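Local coordinates for protein acyl-CoA dehydrogenase (Geobacillus kaustophilus, PDB 2PG0) that binds FAD and, as an acyl-CoA dehydrogenase, probably introduces a double bond at the alpha-beta position of thioester-bound acyl chains, at residues P31-N34 with D35-R39; E352-I355 with A356-Y359; Y73-V76 with I77-L81; A20-K23 with F24-E28. One frame throughout, in Å; residues are numbered along the deposited sequence.

Contact 1 (P31-N34 with D35-R39)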
loop_
_atom_site.group_PDB
_atom_site.type_symbol
_atom_site.label_atom_id
_atom_site.label_comp_id
_atom_site.label_asym_id
_atom_site.label_seq_id
_atom_site.Cartn_x
_atom_site.Cartn_y
_atom_site.Cartn_z
ATOM N N PRO A 31 20.622 -15.815 26.898
ATOM C CA PRO A 31 19.970 -15.826 28.212
ATOM C C PRO A 31 20.123 -14.532 29.010
ATOM O O PRO A 31 19.369 -14.328 29.973
ATOM C CB PRO A 31 20.678 -16.967 28.958
ATOM C CG PRO A 31 21.632 -17.608 27.974
ATOM C CD PRO A 31 21.874 -16.595 26.905
ATOM N N HIS A 32 21.091 -13.697 28.631
ATOM C CA HIS A 32 21.435 -12.451 29.341
ATOM C C HIS A 32 20.755 -11.212 28.741
ATOM O O HIS A 32 20.753 -10.143 29.358
ATOM C CB HIS A 32 22.940 -12.175 29.254
ATOM C CG HIS A 32 23.808 -13.202 29.910
ATOM N ND1 HIS A 32 24.464 -12.965 31.100
ATOM C CD2 HIS A 32 24.171 -14.448 29.521
ATOM C CE1 HIS A 32 25.182 -14.027 31.423
ATOM N NE2 HIS A 32 25.012 -14.947 30.487
ATOM N N TYR A 33 20.234 -11.340 27.523
ATOM C CA TYR A 33 19.804 -10.167 26.752
ATOM C C TYR A 33 18.774 -9.305 27.484
ATOM O O TYR A 33 18.906 -8.081 27.511
ATOM C CB TYR A 33 19.279 -10.592 25.382
ATOM C CG TYR A 33 19.055 -9.454 24.408
ATOM C CD1 TYR A 33 20.098 -8.987 23.606
ATOM C CD2 TYR A 33 17.797 -8.855 24.276
ATOM C CE1 TYR A 33 19.895 -7.950 22.696
ATOM C CE2 TYR A 33 17.585 -7.816 23.362
ATOM C CZ TYR A 33 18.637 -7.374 22.582
ATOM O OH TYR A 33 18.445 -6.360 21.680
ATOM N N ASN A 34 17.767 -9.944 28.080
ATOM C CA ASN A 34 16.703 -9.219 28.790
ATOM C C ASN A 34 17.223 -8.403 29.977
ATOM O O ASN A 34 16.750 -7.288 30.228
ATOM C CB ASN A 34 15.584 -10.178 29.230
ATOM C CG ASN A 34 14.805 -10.768 28.050
ATOM O OD1 ASN A 34 15.068 -10.454 26.888
ATOM N ND2 ASN A 34 13.838 -11.631 28.353
ATOM N N ASP A 35 18.207 -8.957 30.690
ATOM C CA ASP A 35 18.880 -8.248 31.787
ATOM C C ASP A 35 19.653 -7.024 31.295
ATOM O O ASP A 35 19.667 -5.978 31.950
ATOM C CB ASP A 35 19.835 -9.187 32.525
ATOM C CG ASP A 35 19.120 -10.124 33.470
ATOM O OD1 ASP A 35 17.910 -9.919 33.720
ATOM O OD2 ASP A 35 19.777 -11.067 33.978
ATOM N N TRP A 36 20.294 -7.165 30.141
ATOM C CA TRP A 36 21.041 -6.066 29.551
ATOM C C TRP A 36 20.108 -4.904 29.215
ATOM O O TRP A 36 20.444 -3.742 29.436
ATOM C CB TRP A 36 21.740 -6.520 28.282
ATOM C CG TRP A 36 22.801 -7.552 28.460
ATOM C CD1 TRP A 36 23.410 -7.938 29.626
ATOM C CD2 TRP A 36 23.411 -8.309 27.415
ATOM N NE1 TRP A 36 24.354 -8.912 29.365
ATOM C CE2 TRP A 36 24.381 -9.149 28.014
ATOM C CE3 TRP A 36 23.233 -8.361 26.025
ATOM C CZ2 TRP A 36 25.168 -10.031 27.268
ATOM C CZ3 TRP A 36 24.018 -9.237 25.286
ATOM C CH2 TRP A 36 24.971 -10.059 25.911
ATOM N N GLU A 37 18.936 -5.231 28.682
ATOM C CA GLU A 37 17.943 -4.212 28.362
ATOM C C GLU A 37 17.480 -3.464 29.603
ATOM O O GLU A 37 17.337 -2.238 29.579
ATOM C CB GLU A 37 16.760 -4.831 27.637
ATOM C CG GLU A 37 17.110 -5.298 26.256
ATOM C CD GLU A 37 15.883 -5.497 25.433
ATOM O OE1 GLU A 37 15.086 -6.399 25.781
ATOM O OE2 GLU A 37 15.705 -4.733 24.457
ATOM N N LYS A 38 17.264 -4.208 30.685
ATOM C CA LYS A 38 16.889 -3.633 31.976
ATOM C C LYS A 38 17.936 -2.657 32.501
ATOM O O LYS A 38 17.591 -1.592 33.013
ATOM C CB LYS A 38 16.673 -4.738 33.009
ATOM C CG LYS A 38 15.405 -5.535 32.832
ATOM C CD LYS A 38 15.333 -6.603 33.910
ATOM C CE LYS A 38 14.042 -7.391 33.843
ATOM N NZ LYS A 38 13.987 -8.369 34.970
ATOM N N ARG A 39 19.209 -3.027 32.371
ATOM C CA ARG A 39 20.322 -2.189 32.826
ATOM C C ARG A 39 20.580 -1.011 31.885
ATOM O O ARG A 39 21.101 0.016 32.313
ATOM C CB ARG A 39 21.604 -3.015 32.997
ATOM C CG ARG A 39 21.494 -4.170 33.996
ATOM C CD ARG A 39 21.717 -3.725 35.433
ATOM N NE ARG A 39 23.138 -3.517 35.718
ATOM C CZ ARG A 39 23.986 -4.478 36.085
ATOM N NH1 ARG A 39 23.569 -5.734 36.217
ATOM N NH2 ARG A 39 25.261 -4.180 36.318
HETATM O O HOH W 1 18.336 -11.925 30.943
HETATM O O HOH W 2 25.530 -10.349 31.603
HETATM O O HOH W 3 16.826 -4.583 22.000
#
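H32 lies against the indole of W36 through its CB, which sits over one face of the ring system, 3.6 Å from NE1 of W36. The planes are inclined by only 30°, yet the imidazole is displaced so far that it hardly stacks on the indole. A water bridges their nitrogens, accepting from NE1 of W36, in the indole plane, and hydrogen-bonding ND1 of H32 at 2.9 Å. On the same face of the indole, toward the rim, rests CA of Y33. The side chains of Y33 and W36 cross at about a right angle, CD1 of Y33 lying 4.0 Å from CE3 of W36. With its CG anti to the backbone N (chi1 -169°), the phenol swings forward along the helix to E37, whose CD is 3.5 Å from CE2 of Y33. Ring and carboxylate planes there are 44° apart. The hydroxyl of Y33 is hydrogen-bonded to the backbone N of S87, while W36 meets F46 edge-to-face. Backbone bonds from W36 N to H32 O, E37 N to Y33 O and K38 N to N34 O have the i to i+4 spacing of an alpha-helix, here helix 33-39 in the N-terminal region of the acyl-CoA dehydrogenase fold.

Contact 2 (E352-I355 with A356-Y359)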
loop_
_atom_site.group_PDB
_atom_site.type_symbol
_atom_site.label_atom_id
_atom_site.label_comp_id
_atom_site.label_asym_id
_atom_site.label_seq_id
_atom_site.Cartn_x
_atom_site.Cartn_y
_atom_site.Cartn_z
ATOM N N GLU A 352 6.312 -9.524 27.701
ATOM C CA GLU A 352 6.706 -10.912 27.946
ATOM C C GLU A 352 6.883 -11.712 26.653
ATOM O O GLU A 352 7.570 -12.730 26.648
ATOM C CB GLU A 352 5.717 -11.607 28.884
ATOM C CG GLU A 352 5.835 -11.157 30.344
ATOM C CD GLU A 352 4.708 -11.697 31.207
ATOM O OE1 GLU A 352 4.641 -12.932 31.395
ATOM O OE2 GLU A 352 3.877 -10.885 31.689
ATOM N N TYR A 353 6.264 -11.258 25.560
ATOM C CA TYR A 353 6.463 -11.880 24.250
ATOM C C TYR A 353 7.564 -11.166 23.470
ATOM O O TYR A 353 7.576 -9.932 23.389
ATOM C CB TYR A 353 5.156 -11.910 23.448
ATOM C CG TYR A 353 4.214 -13.022 23.877
ATOM C CD1 TYR A 353 3.561 -12.972 25.111
ATOM C CD2 TYR A 353 3.979 -14.125 23.053
ATOM C CE1 TYR A 353 2.703 -13.979 25.510
ATOM C CE2 TYR A 353 3.123 -15.145 23.450
ATOM C CZ TYR A 353 2.490 -15.064 24.680
ATOM O OH TYR A 353 1.631 -16.067 25.087
ATOM N N GLU A 354 8.481 -11.950 22.898
ATOM C CA GLU A 354 9.650 -11.414 22.187
ATOM C C GLU A 354 9.293 -10.461 21.040
ATOM O O GLU A 354 10.021 -9.494 20.781
ATOM C CB GLU A 354 10.504 -12.560 21.655
ATOM C CG GLU A 354 11.831 -12.134 21.069
ATOM C CD GLU A 354 12.601 -13.303 20.497
ATOM O OE1 GLU A 354 12.755 -14.324 21.206
ATOM O OE2 GLU A 354 13.044 -13.204 19.343
ATOM N N ILE A 355 8.185 -10.735 20.351
ATOM C CA ILE A 355 7.756 -9.882 19.234
ATOM C C ILE A 355 7.581 -8.406 19.609
ATOM O O ILE A 355 7.834 -7.533 18.778
ATOM C CB ILE A 355 6.502 -10.429 18.483
ATOM C CG1 ILE A 355 6.358 -9.757 17.111
ATOM C CG2 ILE A 355 5.229 -10.283 19.308
ATOM C CD1 ILE A 355 7.574 -9.964 16.199
ATOM N N ALA A 356 7.167 -8.129 20.847
ATOM C CA ALA A 356 6.989 -6.744 21.304
ATOM C C ALA A 356 8.295 -5.957 21.165
ATOM O O ALA A 356 8.318 -4.843 20.623
ATOM C CB ALA A 356 6.487 -6.712 22.745
ATOM N N ARG A 357 9.379 -6.554 21.658
ATOM C CA ARG A 357 10.711 -5.958 21.607
ATOM C C ARG A 357 11.222 -5.815 20.170
ATOM O O ARG A 357 11.762 -4.769 19.796
ATOM C CB ARG A 357 11.653 -6.832 22.414
ATOM C CG ARG A 357 13.053 -6.369 22.532
ATOM C CD ARG A 357 13.847 -7.606 22.901
ATOM N NE ARG A 357 14.516 -8.093 21.730
ATOM C CZ ARG A 357 15.043 -9.299 21.561
ATOM N NH1 ARG A 357 14.958 -10.262 22.486
ATOM N NH2 ARG A 357 15.655 -9.523 20.419
ATOM N N ARG A 358 11.040 -6.865 19.365
ATOM C CA ARG A 358 11.428 -6.830 17.951
ATOM C C ARG A 358 10.713 -5.678 17.239
ATOM O O ARG A 358 11.328 -4.952 16.458
ATOM C CB ARG A 358 11.115 -8.163 17.260
ATOM C CG ARG A 358 11.774 -9.394 17.914
ATOM C CD ARG A 358 13.195 -9.579 17.446
ATOM N NE ARG A 358 13.805 -10.793 18.001
ATOM C CZ ARG A 358 15.092 -11.107 17.887
ATOM N NH1 ARG A 358 15.938 -10.301 17.239
ATOM N NH2 ARG A 358 15.541 -12.235 18.435
ATOM N N TYR A 359 9.425 -5.511 17.542
ATOM C CA TYR A 359 8.601 -4.436 16.966
ATOM C C TYR A 359 9.132 -3.044 17.330
ATOM O O TYR A 359 9.228 -2.171 16.467
ATOM C CB TYR A 359 7.137 -4.591 17.405
ATOM C CG TYR A 359 6.219 -3.471 16.945
ATOM C CD1 TYR A 359 5.444 -3.618 15.789
ATOM C CD2 TYR A 359 6.109 -2.286 17.673
ATOM C CE1 TYR A 359 4.586 -2.605 15.364
ATOM C CE2 TYR A 359 5.257 -1.267 17.264
ATOM C CZ TYR A 359 4.502 -1.431 16.104
ATOM O OH TYR A 359 3.650 -0.433 15.687
HETATM O O HOH W 4 9.590 -8.348 24.244
#
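The guanidinium group of R358 carries NH2 of R357 over the centre of one face, 3.0 Å above the plane, and receives the carboxylate of E354 at its edge. There OE2 of E354 takes two hydrogen bonds of a side-on salt bridge, from NH2 of R358 at 2.8 Å and from NE of R358 at 2.9 Å. Both nitrogens come to the same face of the carboxylate; NE approaches on the anti side, whereas NH2 stands well above the carboxylate plane. The guanidinium of R357 is turned differently, almost parallel to the E354 carboxylate, with CG of E354 over one of its faces, 3.9 Å from NH1 of R357. E354 reaches forward because its CG is anti to the backbone N (chi1 -172°), and R358 folds back to meet it through a bend at chi2 (-83°). Beneath this pair, R358 N bonds to E354 O in the first turn of helix 354-361. Both arginines also donate to backbone carbonyls near the end of helix 71-84: R357 to V84, R358 to E82 and K83. The carboxylate of E354, salt-bridged to R358 and near R357, together with these carbonyls, probably balances the positive charge gathered here.

Contact 3 (Y73-V76 with I77-L81)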
loop_
_atom_site.group_PDB
_atom_site.type_symbol
_atom_site.label_atom_id
_atom_site.label_comp_id
_atom_site.label_asym_id
_atom_site.label_seq_id
_atom_site.Cartn_x
_atom_site.Cartn_y
_atom_site.Cartn_z
ATOM N N TYR A 73 32.718 -13.517 7.030
ATOM C CA TYR A 73 32.763 -13.698 8.486
ATOM C C TYR A 73 32.002 -12.589 9.204
ATOM O O TYR A 73 31.297 -12.858 10.173
ATOM C CB TYR A 73 34.197 -13.791 9.005
ATOM C CG TYR A 73 34.822 -15.129 8.730
ATOM C CD1 TYR A 73 34.675 -16.184 9.635
ATOM C CD2 TYR A 73 35.549 -15.350 7.560
ATOM C CE1 TYR A 73 35.251 -17.433 9.383
ATOM C CE2 TYR A 73 36.127 -16.596 7.295
ATOM C CZ TYR A 73 35.972 -17.628 8.215
ATOM O OH TYR A 73 36.534 -18.863 7.964
ATOM N N SER A 74 32.131 -11.354 8.719
ATOM C CA SER A 74 31.390 -10.233 9.318
ATOM C C SER A 74 29.886 -10.358 9.102
ATOM O O SER A 74 29.102 -10.028 9.994
ATOM C CB SER A 74 31.895 -8.892 8.787
ATOM O OG SER A 74 33.094 -8.519 9.446
ATOM N N VAL A 75 29.488 -10.828 7.919
ATOM C CA VAL A 75 28.076 -11.090 7.633
ATOM C C VAL A 75 27.515 -12.086 8.651
ATOM O O VAL A 75 26.468 -11.848 9.256
ATOM C CB VAL A 75 27.862 -11.610 6.193
ATOM C CG1 VAL A 75 26.385 -11.984 5.963
ATOM C CG2 VAL A 75 28.317 -10.558 5.180
ATOM N N VAL A 76 28.237 -13.188 8.858
ATOM C CA VAL A 76 27.818 -14.201 9.826
ATOM C C VAL A 76 27.680 -13.613 11.236
ATOM O O VAL A 76 26.665 -13.824 11.902
ATOM C CB VAL A 76 28.778 -15.416 9.838
ATOM C CG1 VAL A 76 28.466 -16.329 11.029
ATOM C CG2 VAL A 76 28.659 -16.186 8.517
ATOM N N ILE A 77 28.702 -12.879 11.680
ATOM C CA ILE A 77 28.696 -12.288 13.016
ATOM C C ILE A 77 27.476 -11.389 13.192
ATOM O O ILE A 77 26.716 -11.532 14.157
ATOM C CB ILE A 77 30.022 -11.529 13.324
ATOM C CG1 ILE A 77 31.161 -12.532 13.555
ATOM C CG2 ILE A 77 29.875 -10.633 14.560
ATOM C CD1 ILE A 77 32.555 -11.917 13.499
ATOM N N ASN A 78 27.274 -10.474 12.250
ATOM C CA ASN A 78 26.184 -9.514 12.392
ATOM C C ASN A 78 24.802 -10.150 12.321
ATOM O O ASN A 78 23.892 -9.737 13.051
ATOM C CB ASN A 78 26.343 -8.374 11.400
ATOM C CG ASN A 78 27.640 -7.617 11.610
ATOM O OD1 ASN A 78 28.213 -7.636 12.709
ATOM N ND2 ASN A 78 28.121 -6.973 10.571
ATOM N N GLU A 79 24.658 -11.172 11.479
ATOM C CA GLU A 79 23.391 -11.914 11.387
ATOM C C GLU A 79 23.099 -12.622 12.705
ATOM O O GLU A 79 21.997 -12.509 13.259
ATOM C CB GLU A 79 23.424 -12.932 10.255
ATOM C CG GLU A 79 23.223 -12.334 8.879
ATOM C CD GLU A 79 23.237 -13.372 7.773
ATOM O OE1 GLU A 79 23.464 -14.581 8.048
ATOM O OE2 GLU A 79 23.034 -12.966 6.610
ATOM N N GLU A 80 24.097 -13.342 13.216
ATOM C CA GLU A 80 23.917 -14.086 14.462
ATOM C C GLU A 80 23.649 -13.182 15.670
ATOM O O GLU A 80 22.864 -13.530 16.550
ATOM C CB GLU A 80 25.095 -15.042 14.710
ATOM C CG GLU A 80 25.159 -16.217 13.711
ATOM C CD GLU A 80 23.858 -17.012 13.608
ATOM O OE1 GLU A 80 23.295 -17.385 14.653
ATOM O OE2 GLU A 80 23.412 -17.283 12.473
ATOM N N LEU A 81 24.283 -12.016 15.701
ATOM C CA LEU A 81 24.034 -11.054 16.775
ATOM C C LEU A 81 22.611 -10.476 16.700
ATOM O O LEU A 81 21.965 -10.279 17.732
ATOM C CB LEU A 81 25.078 -9.937 16.756
ATOM C CG LEU A 81 26.473 -10.298 17.277
ATOM C CD1 LEU A 81 27.429 -9.159 17.007
ATOM C CD2 LEU A 81 26.462 -10.648 18.771
#
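V75 turns CG1 anti to its own nitrogen (chi1 175°), and E79 sets CG beside the backbone N before running out extended (chi1 -78°, chi2 -179°); the two side chains thus lie side by side and point the same way. OE2 of E79 comes to 3.6 Å from CG1 of V75, a contact of methyl and carboxylate in a buried setting. The charge of E79 is met by salt bridges to R18 and R302. One residue further on, CG of E80 is 4.3 Å from CG1 of V76 and 3.4 Å from V76 O. The backbone beneath is regular alpha-helix, with I77, N78, E79 and E80 each donating to the carbonyl four residues earlier; E79 N to V75 O measures 2.9 Å. This is helix 71-84 of the N-terminal helical domain of the acyl-CoA dehydrogenase fold, packed against helix 12-28 through V76 and I77 and against helix 237-273 through V75 and E79. N78 folds back over the preceding turn, CG 3.2 Å from S74 O, and its ND2 donates to D96, whose carboxylate also bonds OG of S74. A leucine in its place would probably leave OD2 of D96 without the amide donor, with an apolar branch beside that carboxylate. CD1 of I77 packs along the same helix, 3.7 Å from Y73 O.

Contact 4 (A20-K23 with F24-E28)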
loop_
_atom_site.group_PDB
_atom_site.type_symbol
_atom_site.label_atom_id
_atom_site.label_comp_id
_atom_site.label_asym_id
_atom_site.label_seq_id
_atom_site.Cartn_x
_atom_site.Cartn_y
_atom_site.Cartn_z
ATOM N N ALA A 20 29.799 -22.350 15.534
ATOM C CA ALA A 20 30.666 -22.054 16.682
ATOM C C ALA A 20 30.262 -20.739 17.360
ATOM O O ALA A 20 30.203 -20.648 18.593
ATOM C CB ALA A 20 32.132 -22.008 16.257
ATOM N N PHE A 21 29.994 -19.721 16.543
ATOM C CA PHE A 21 29.591 -18.415 17.056
ATOM C C PHE A 21 28.211 -18.500 17.725
ATOM O O PHE A 21 28.005 -17.921 18.795
ATOM C CB PHE A 21 29.640 -17.353 15.941
ATOM C CG PHE A 21 29.409 -15.949 16.424
ATOM C CD1 PHE A 21 30.153 -15.421 17.485
ATOM C CD2 PHE A 21 28.446 -15.145 15.812
ATOM C CE1 PHE A 21 29.933 -14.115 17.935
ATOM C CE2 PHE A 21 28.228 -13.835 16.251
ATOM C CZ PHE A 21 28.963 -13.319 17.311
ATOM N N ARG A 22 27.278 -19.233 17.118
ATOM C CA ARG A 22 25.964 -19.435 17.736
ATOM C C ARG A 22 26.083 -20.136 19.098
ATOM O O ARG A 22 25.350 -19.813 20.039
ATOM C CB ARG A 22 25.034 -20.230 16.825
ATOM C CG ARG A 22 23.582 -20.255 17.311
ATOM C CD ARG A 22 22.750 -21.233 16.500
ATOM N NE ARG A 22 22.809 -20.961 15.061
ATOM C CZ ARG A 22 22.035 -20.087 14.423
ATOM N NH1 ARG A 22 21.138 -19.367 15.089
ATOM N NH2 ARG A 22 22.167 -19.924 13.116
ATOM N N LYS A 23 27.013 -21.087 19.197
ATOM C CA LYS A 23 27.244 -21.786 20.466
ATOM C C LYS A 23 27.709 -20.817 21.555
ATOM O O LYS A 23 27.248 -20.888 22.697
ATOM C CB LYS A 23 28.248 -22.923 20.294
ATOM C CG LYS A 23 28.343 -23.831 21.516
ATOM C CD LYS A 23 29.173 -25.074 21.228
ATOM C CE LYS A 23 29.085 -26.049 22.397
ATOM N NZ LYS A 23 29.409 -27.445 21.966
ATOM N N PHE A 24 28.614 -19.913 21.190
ATOM C CA PHE A 24 29.063 -18.851 22.084
ATOM C C PHE A 24 27.877 -17.993 22.560
ATOM O O PHE A 24 27.710 -17.752 23.761
ATOM C CB PHE A 24 30.123 -17.996 21.384
ATOM C CG PHE A 24 30.559 -16.791 22.163
ATOM C CD1 PHE A 24 31.539 -16.896 23.151
ATOM C CD2 PHE A 24 30.002 -15.539 21.901
ATOM C CE1 PHE A 24 31.949 -15.774 23.872
ATOM C CE2 PHE A 24 30.407 -14.412 22.617
ATOM C CZ PHE A 24 31.386 -14.527 23.607
ATOM N N LEU A 25 27.051 -17.555 21.614
ATOM C CA LEU A 25 25.913 -16.684 21.927
ATOM C C LEU A 25 24.829 -17.371 22.747
ATOM O O LEU A 25 24.169 -16.735 23.573
ATOM C CB LEU A 25 25.302 -16.110 20.638
ATOM C CG LEU A 25 26.203 -15.194 19.805
ATOM C CD1 LEU A 25 25.462 -14.772 18.534
ATOM C CD2 LEU A 25 26.661 -13.976 20.611
ATOM N N GLU A 26 24.631 -18.666 22.512
ATOM C CA GLU A 26 23.641 -19.427 23.269
ATOM C C GLU A 26 23.936 -19.415 24.770
ATOM O O GLU A 26 23.015 -19.471 25.584
ATOM C CB GLU A 26 23.503 -20.856 22.733
ATOM C CG GLU A 26 22.524 -20.946 21.549
ATOM C CD GLU A 26 22.615 -22.259 20.772
ATOM O OE1 GLU A 26 23.490 -23.097 21.090
ATOM O OE2 GLU A 26 21.804 -22.452 19.828
ATOM N N LYS A 27 25.219 -19.330 25.122
ATOM C CA LYS A 27 25.633 -19.216 26.520
ATOM C C LYS A 27 25.728 -17.762 27.004
ATOM O O LYS A 27 25.243 -17.435 28.089
ATOM C CB LYS A 27 26.972 -19.918 26.737
ATOM C CG LYS A 27 27.496 -19.811 28.172
ATOM C CD LYS A 27 28.756 -20.628 28.397
ATOM C CE LYS A 27 29.963 -20.044 27.673
ATOM N NZ LYS A 27 31.169 -20.913 27.860
ATOM N N GLU A 28 26.354 -16.907 26.192
ATOM C CA GLU A 28 26.765 -15.565 26.623
ATOM C C GLU A 28 25.795 -14.422 26.325
ATOM O O GLU A 28 25.889 -13.357 26.953
ATOM C CB GLU A 28 28.134 -15.206 26.034
ATOM C CG GLU A 28 29.278 -16.124 26.449
ATOM C CD GLU A 28 29.714 -15.939 27.900
ATOM O OE1 GLU A 28 29.118 -15.117 28.623
ATOM O OE2 GLU A 28 30.675 -16.616 28.313
HETATM O O HOH W 5 20.192 -20.237 18.098
#
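L25 packs onto the ring of F21 one turn earlier in helix 12-28, part of the N-terminal helical domain of the acyl-CoA dehydrogenase fold. Its CB lies 3.7 Å from F21 O, the acceptor of the hydrogen bond from L25 N. CG, held anti to the carbonyl carbon (chi1 -64°), stays close to the same oxygen, at 3.4 Å. From there the branches part: CD1 settles over one face of the F21 ring, toward its rim and 3.7 Å from CE2 of F21, in a CH-pi contact lying 26° off the ring normal, while CD2 reaches CZ of F21 at 4.1 Å. An alanine here would end at CB and is likely to open a gap over that face, giving the phenyl ring more freedom to turn. F21 also approaches F24, CE1 of F21 being 4.2 Å from CD2 of F24, and both rings meet F55 edge-to-face. Helix 71-84 borders F21 and L25, and helix 44-52 meets both F21 and F24. The polar side of the turn joins R22 to E26, with their flat groups inclined by 50°. Their charged atoms do not touch: R22 forms its salt bridge with E80, and a water links its NH1 to E26. The direct approach is made by an aliphatic carbon, CD of R22 lying 3.7 Å from OE2 of E26.

In the fold
Contacts 4, 1 and 3 belong to the N-terminal domain region, contact 2 to the C-terminal one. Contacts 3 and 4 have centres 12 Å apart and join through the salt bridge from R22 NH1 to E80 OE1 (3.0 Å) and the packing of F21 on E80. Contact 4 leads along the chain into contact 1, where W36 CZ2 lies 3.4 Å from E28 O. Contact 1 in turn meets contact 2, with Y33 CE2 3.5 Å from R357 CZ. None of the four touches FAD: a bound FAD lies about 9 Å from the side chain of Y353, and one, not necessarily the same molecule, about 12 Å from that of Y33.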